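Local coordinates for thioredoxin-like fold domain-containing protein (Paracoccus denitrificans, PDB 3DML), which probably reduces and exchanges disulfide bonds in the periplasm, as a thioredoxin-like thiol-disulfide oxidoreductase that serves chemotrophic sulfur oxidation, at residues E19-F25 / T79-G85; R35-I40 / Y95-F101. All blocks are in the same frame, centred on the assembly; numbering follows the deposited sequence.

Contact 1: residues E19-F25 / T79-G85; sequences ELRLLMF and TFVLMAG
Arg21 and Met83 form a hydrogen-bonded pair of the antiparallel strands 20-25 and 79-84, the two inner strands of the four-stranded thioredoxin-like sheet. Arg21 O receives Met83 N at 2.9 Å. Leu23 and Val81 form the next such pair, and Phe25 N donates to Thr79 O at 2.8 Å. The opposite end is closed by Gly85 N on Glu19 O.

The side chains alternate between two faces. On one of them Leu20, Leu22 and Leu82 pack on helix 98-112, while Phe80 meets Trp36 and Phe101. Met24, a selenomethionine, shares this face. It is modelled in two conformers, and the path that follows is that of one of them. The side chain runs beside Phe80, pointing the same way. CG is anti to the backbone N (chi1 172°) and the chain stays extended beyond it. CB lies near Phe80 CD1. CG then reaches Phe80 CE1 at 3.7 Å. SE passes the same CE1, giving an oblique Met-aromatic contact 5.1 Å from the ring centroid. CE ends near both CE1 and CZ. Further along this face, Leu22 CD1 touches Phe80 CB and Leu20 CG meets Leu82 CD1.

Arg21, Leu23, Phe25, Val81 and Met83 occupy the other face. Leu23 CD1 packs on Met83 CG at 3.7 Å, and Phe25 CE2 on Val81 CG2. Arg21 also has two conformers. In the one described, a bend at chi3 (-75°) turns the guanidinium toward Gly85. Arg21 NH2 then bonds to Gly85 O at 3.2 Å, from above the carbonyl plane, and NE donates to a water close to Glu19 O and Gly85 O.

Main-chain bonds therefore fix the register, with apolar packing on both faces. Water gathers at the Gly85 end, where Arg21 adds its grip in this conformer.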
# COMPACT_ATOMS: atom_id res chain seq x y z
N GLU A 19 -13.21 7.06 0.61
CA GLU A 19 -13.21 5.64 1.04
C GLU A 19 -11.97 4.92 0.50
O GLU A 19 -11.92 3.70 0.50
CB GLU A 19 -14.48 4.94 0.58
CG GLU A 19 -15.16 5.59 -0.59
CD GLU A 19 -14.29 5.70 -1.81
OE1 GLU A 19 -13.71 6.79 -2.04
OE2 GLU A 19 -14.16 4.69 -2.55
N LEU A 20 -10.97 5.68 0.06
CA LEU A 20 -9.67 5.09 -0.30
C LEU A 20 -8.76 4.83 0.92
O LEU A 20 -8.69 5.64 1.84
CB LEU A 20 -8.94 5.99 -1.31
CG LEU A 20 -9.05 5.76 -2.81
CD1 LEU A 20 -10.42 5.37 -3.27
CD2 LEU A 20 -8.48 6.95 -3.60
N ARG A 21 -8.08 3.68 0.92
CA ARG A 21 -7.06 3.32 1.90
C ARG A 21 -5.94 2.59 1.17
O ARG A 21 -6.21 1.86 0.23
CB ARG A 21 -7.61 2.37 2.96
CG ARG A 21 -8.51 2.97 4.02
CD ARG A 21 -8.95 1.89 4.97
NE ARG A 21 -9.97 1.02 4.37
CZ ARG A 21 -10.21 -0.24 4.74
NH1 ARG A 21 -9.51 -0.82 5.71
NH2 ARG A 21 -11.17 -0.93 4.11
N LEU A 22 -4.71 2.74 1.63
CA LEU A 22 -3.60 1.97 1.09
C LEU A 22 -3.15 0.96 2.12
O LEU A 22 -2.64 1.33 3.18
CB LEU A 22 -2.41 2.88 0.77
CG LEU A 22 -1.30 2.28 -0.09
CD1 LEU A 22 -1.76 1.99 -1.53
CD2 LEU A 22 -0.20 3.30 -0.13
N LEU A 23 -3.34 -0.31 1.81
CA LEU A 23 -2.86 -1.38 2.66
C LEU A 23 -1.43 -1.68 2.29
O LEU A 23 -1.11 -1.91 1.10
CB LEU A 23 -3.69 -2.64 2.46
CG LEU A 23 -5.17 -2.52 2.76
CD1 LEU A 23 -5.81 -3.89 2.51
CD2 LEU A 23 -5.38 -2.07 4.20
N MSE A 24 -0.57 -1.71 3.29
CA MSE A 24 0.81 -2.07 3.07
C MSE A 24 1.07 -3.41 3.75
O MSE A 24 0.96 -3.51 4.98
CB MSE A 24 1.72 -1.00 3.64
CG MSE A 24 3.16 -1.43 3.62
SE MSE A 24 4.31 -0.13 4.44
CE MSE A 24 5.94 -0.91 3.73
N PHE A 25 1.41 -4.41 2.96
CA PHE A 25 1.68 -5.75 3.47
C PHE A 25 3.16 -5.95 3.70
O PHE A 25 3.97 -5.73 2.80
CB PHE A 25 1.10 -6.81 2.52
CG PHE A 25 -0.39 -6.87 2.55
CD1 PHE A 25 -1.05 -7.72 3.44
CD2 PHE A 25 -1.14 -6.05 1.70
CE1 PHE A 25 -2.44 -7.76 3.46
CE2 PHE A 25 -2.53 -6.09 1.71
CZ PHE A 25 -3.20 -6.93 2.60
N THR A 79 3.89 -5.06 -0.48
CA THR A 79 2.85 -4.86 -1.50
C THR A 79 1.93 -3.77 -0.97
O THR A 79 1.56 -3.79 0.21
CB THR A 79 2.04 -6.16 -1.74
OG1 THR A 79 2.88 -7.12 -2.40
CG2 THR A 79 0.80 -5.90 -2.63
N PHE A 80 1.53 -2.86 -1.84
CA PHE A 80 0.63 -1.78 -1.44
C PHE A 80 -0.67 -1.96 -2.19
O PHE A 80 -0.67 -1.89 -3.41
CB PHE A 80 1.24 -0.42 -1.78
CG PHE A 80 2.61 -0.20 -1.17
CD1 PHE A 80 2.72 0.37 0.10
CD2 PHE A 80 3.76 -0.58 -1.87
CE1 PHE A 80 3.97 0.59 0.67
CE2 PHE A 80 5.04 -0.39 -1.30
CZ PHE A 80 5.14 0.20 -0.02
N VAL A 81 -1.76 -2.21 -1.48
CA VAL A 81 -3.03 -2.44 -2.15
C VAL A 81 -3.94 -1.23 -1.93
O VAL A 81 -4.24 -0.86 -0.79
CB VAL A 81 -3.75 -3.71 -1.65
CG1 VAL A 81 -5.07 -3.89 -2.41
CG2 VAL A 81 -2.86 -4.95 -1.85
N LEU A 82 -4.36 -0.62 -3.02
CA LEU A 82 -5.30 0.49 -2.92
C LEU A 82 -6.70 -0.10 -2.89
O LEU A 82 -7.13 -0.77 -3.85
CB LEU A 82 -5.14 1.47 -4.09
CG LEU A 82 -6.03 2.71 -3.97
CD1 LEU A 82 -5.51 3.67 -2.88
CD2 LEU A 82 -6.15 3.42 -5.31
N MSE A 83 -7.38 0.16 -1.79
CA MSE A 83 -8.75 -0.29 -1.55
C MSE A 83 -9.69 0.87 -1.77
O MSE A 83 -9.44 1.98 -1.32
CB MSE A 83 -8.92 -0.72 -0.09
CG MSE A 83 -7.91 -1.69 0.40
SE MSE A 83 -8.09 -3.43 -0.49
CE MSE A 83 -9.80 -3.92 0.28
N ALA A 84 -10.80 0.59 -2.44
CA ALA A 84 -11.90 1.55 -2.54
C ALA A 84 -13.02 0.92 -1.73
O ALA A 84 -13.60 -0.10 -2.13
CB ALA A 84 -12.31 1.73 -3.96
N GLY A 85 -13.29 1.49 -0.56
CA GLY A 85 -14.20 0.86 0.37
C GLY A 85 -13.58 -0.47 0.78
O GLY A 85 -12.41 -0.52 1.17
O HOH W 1 -11.10 1.66 1.66

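Contact 2: residues R35-I40 / Y95-F101; sequences RWDAEI and YPGEDFF
Trp36 and Tyr95 both carry CG anti to the backbone N (chi1 -171° and 175°), which brings the two rings together. Phe101 has the same first torsion and joins them. The three form an aromatic cluster between helix 31-39, which carries the CxxC of the thioredoxin-like fold at its start, and the start of helix 98-112.

The indole points its edge at both partners. Trp36 CD1 sits over one face of Tyr95, 3.7 Å from Tyr95 CD1, in a T-shaped pair with planes at 87°. Trp36 CB adds a CH-pi contact to the same ring. Trp36 NE1 stands over the centre of the Phe101 ring, 3.4 Å from Phe101 CE1. This second edge-to-face pair is more tilted.

Ile40 packs against Tyr95, Phe101 and Glu98. Its CG1 touches Tyr95 CE1 at 3.8 Å, and its CG2 meets Phe101 CE2. The Ile40 and Glu98 side chains run past each other in opposite directions, with Ile40 CD1 3.6 Å from Glu98 CG.

The outer side of the contact is polar. Gly97 is the N-cap of helix 98-112, and its O accepts from both Phe100 N and Phe101 N. Glu98 N donates to a water that in turn donates to Glu39 OE1. Glu39 extends its chain across to the end of Tyr95. There Tyr95 OH donates to Glu39 OE1 at 2.5 Å, reaching the anti side of the carboxylate, 16° out of its plane.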
# COMPACT_ATOMS: atom_id res chain seq x y z
N ARG A 35 12.96 0.02 4.20
CA ARG A 35 13.30 1.20 3.39
C ARG A 35 12.13 2.13 3.17
O ARG A 35 12.27 3.34 3.29
CB ARG A 35 13.87 0.82 2.04
CG ARG A 35 15.28 0.29 2.11
CD ARG A 35 15.83 0.24 0.67
NE ARG A 35 17.08 -0.49 0.60
CZ ARG A 35 17.70 -0.77 -0.54
NH1 ARG A 35 17.18 -0.36 -1.69
NH2 ARG A 35 18.84 -1.44 -0.52
N TRP A 36 10.96 1.57 2.88
CA TRP A 36 9.77 2.40 2.66
C TRP A 36 9.39 3.11 3.96
O TRP A 36 9.03 4.30 3.95
CB TRP A 36 8.60 1.54 2.20
CG TRP A 36 7.40 2.36 1.76
CD1 TRP A 36 7.16 2.85 0.52
CD2 TRP A 36 6.30 2.77 2.57
NE1 TRP A 36 5.97 3.53 0.49
CE2 TRP A 36 5.41 3.49 1.74
CE3 TRP A 36 5.96 2.58 3.92
CZ2 TRP A 36 4.21 4.03 2.21
CZ3 TRP A 36 4.74 3.13 4.39
CH2 TRP A 36 3.90 3.85 3.53
N ASP A 37 9.45 2.35 5.07
CA ASP A 37 9.17 2.91 6.42
C ASP A 37 10.08 4.08 6.77
O ASP A 37 9.65 5.03 7.39
CB ASP A 37 9.27 1.84 7.52
CG ASP A 37 8.15 0.80 7.47
OD1 ASP A 37 7.07 1.04 6.88
OD2 ASP A 37 8.36 -0.29 8.02
N ALA A 38 11.35 4.02 6.36
CA ALA A 38 12.29 5.11 6.61
C ALA A 38 12.13 6.26 5.62
O ALA A 38 12.33 7.42 5.99
CB ALA A 38 13.72 4.60 6.54
N GLU A 39 11.79 5.95 4.37
CA GLU A 39 11.87 6.94 3.30
C GLU A 39 10.55 7.62 3.00
O GLU A 39 10.49 8.85 2.88
CB GLU A 39 12.42 6.32 2.02
CG GLU A 39 13.87 5.95 2.15
CD GLU A 39 14.42 5.07 1.05
OE1 GLU A 39 13.79 4.92 -0.04
OE2 GLU A 39 15.52 4.54 1.28
N ILE A 40 9.50 6.82 2.84
CA ILE A 40 8.20 7.34 2.45
C ILE A 40 7.29 7.56 3.68
O ILE A 40 6.63 8.61 3.79
CB ILE A 40 7.48 6.41 1.44
CG1 ILE A 40 8.24 6.29 0.10
CG2 ILE A 40 6.03 6.85 1.23
CD1 ILE A 40 8.36 7.58 -0.65
N TYR A 95 9.14 -1.91 -3.86
CA TYR A 95 9.52 -0.54 -3.57
C TYR A 95 10.90 -0.25 -4.18
O TYR A 95 11.92 -0.31 -3.50
CB TYR A 95 9.48 -0.25 -2.06
CG TYR A 95 9.99 1.14 -1.74
CD1 TYR A 95 9.40 2.27 -2.32
CD2 TYR A 95 11.07 1.33 -0.86
CE1 TYR A 95 9.88 3.57 -2.05
CE2 TYR A 95 11.55 2.62 -0.57
CZ TYR A 95 10.94 3.73 -1.19
OH TYR A 95 11.42 4.99 -0.95
N PRO A 96 10.93 0.02 -5.50
CA PRO A 96 12.21 0.34 -6.16
C PRO A 96 12.74 1.75 -5.88
O PRO A 96 13.87 2.07 -6.27
CB PRO A 96 11.91 0.15 -7.66
CG PRO A 96 10.47 -0.25 -7.77
CD PRO A 96 9.80 0.01 -6.44
N GLY A 97 11.97 2.57 -5.17
CA GLY A 97 12.49 3.84 -4.66
C GLY A 97 11.42 4.90 -4.69
O GLY A 97 10.36 4.67 -5.25
N GLU A 98 11.72 6.06 -4.11
CA GLU A 98 10.71 7.09 -3.91
C GLU A 98 10.07 7.49 -5.20
O GLU A 98 8.86 7.61 -5.26
CB GLU A 98 11.29 8.35 -3.24
CG GLU A 98 11.70 8.14 -1.80
CD GLU A 98 12.31 9.39 -1.15
OE1 GLU A 98 12.88 10.23 -1.88
OE2 GLU A 98 12.23 9.51 0.09
N ASP A 99 10.91 7.67 -6.24
CA ASP A 99 10.44 8.22 -7.50
C ASP A 99 9.59 7.22 -8.27
O ASP A 99 8.95 7.56 -9.26
CB ASP A 99 11.64 8.66 -8.36
CG ASP A 99 12.35 9.88 -7.79
OD1 ASP A 99 12.08 10.23 -6.61
OD2 ASP A 99 13.19 10.47 -8.53
N PHE A 100 9.61 5.98 -7.85
CA PHE A 100 8.77 4.97 -8.46
C PHE A 100 7.43 4.92 -7.74
O PHE A 100 6.38 4.89 -8.36
CB PHE A 100 9.50 3.64 -8.44
CG PHE A 100 10.62 3.61 -9.42
CD1 PHE A 100 10.43 3.07 -10.69
CD2 PHE A 100 11.84 4.23 -9.11
CE1 PHE A 100 11.46 3.09 -11.63
CE2 PHE A 100 12.87 4.25 -10.04
CZ PHE A 100 12.68 3.69 -11.30
N PHE A 101 7.49 5.03 -6.43
CA PHE A 101 6.31 4.94 -5.58
C PHE A 101 5.27 6.00 -5.90
O PHE A 101 4.13 5.69 -6.17
CB PHE A 101 6.71 4.97 -4.09
CG PHE A 101 5.53 4.84 -3.16
CD1 PHE A 101 4.92 3.60 -2.95
CD2 PHE A 101 5.00 5.98 -2.57
CE1 PHE A 101 3.80 3.50 -2.08
CE2 PHE A 101 3.89 5.88 -1.71
CZ PHE A 101 3.30 4.65 -1.48
O HOH W 2 14.34 0.98 -2.71
O HOH W 3 14.25 6.22 -2.89
O HOH W 4 12.84 10.50 2.23

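Contact 1 and contact 2 have centres about 16 Å apart, yet their side chains touch. Phe80 joins them: its CZ lies 3.4 Å from Trp36 CD1, and its CD1 lies 4.0 Å from Phe101 CE1. The aromatic cluster of 35-40 / 95-101 thus continues onto one face of the strand pair 19-25 / 79-85. Helix 31-39 is the next element after strand 20-26; Cys30 lies just before it and Cys33 in its first turn. This pair is the probable redox site: it forms a disulfide in another structure of this protein but is reduced here. In the conformer described, Met24 touches the CxxC motif, whereas Trp36 lies near it without contact.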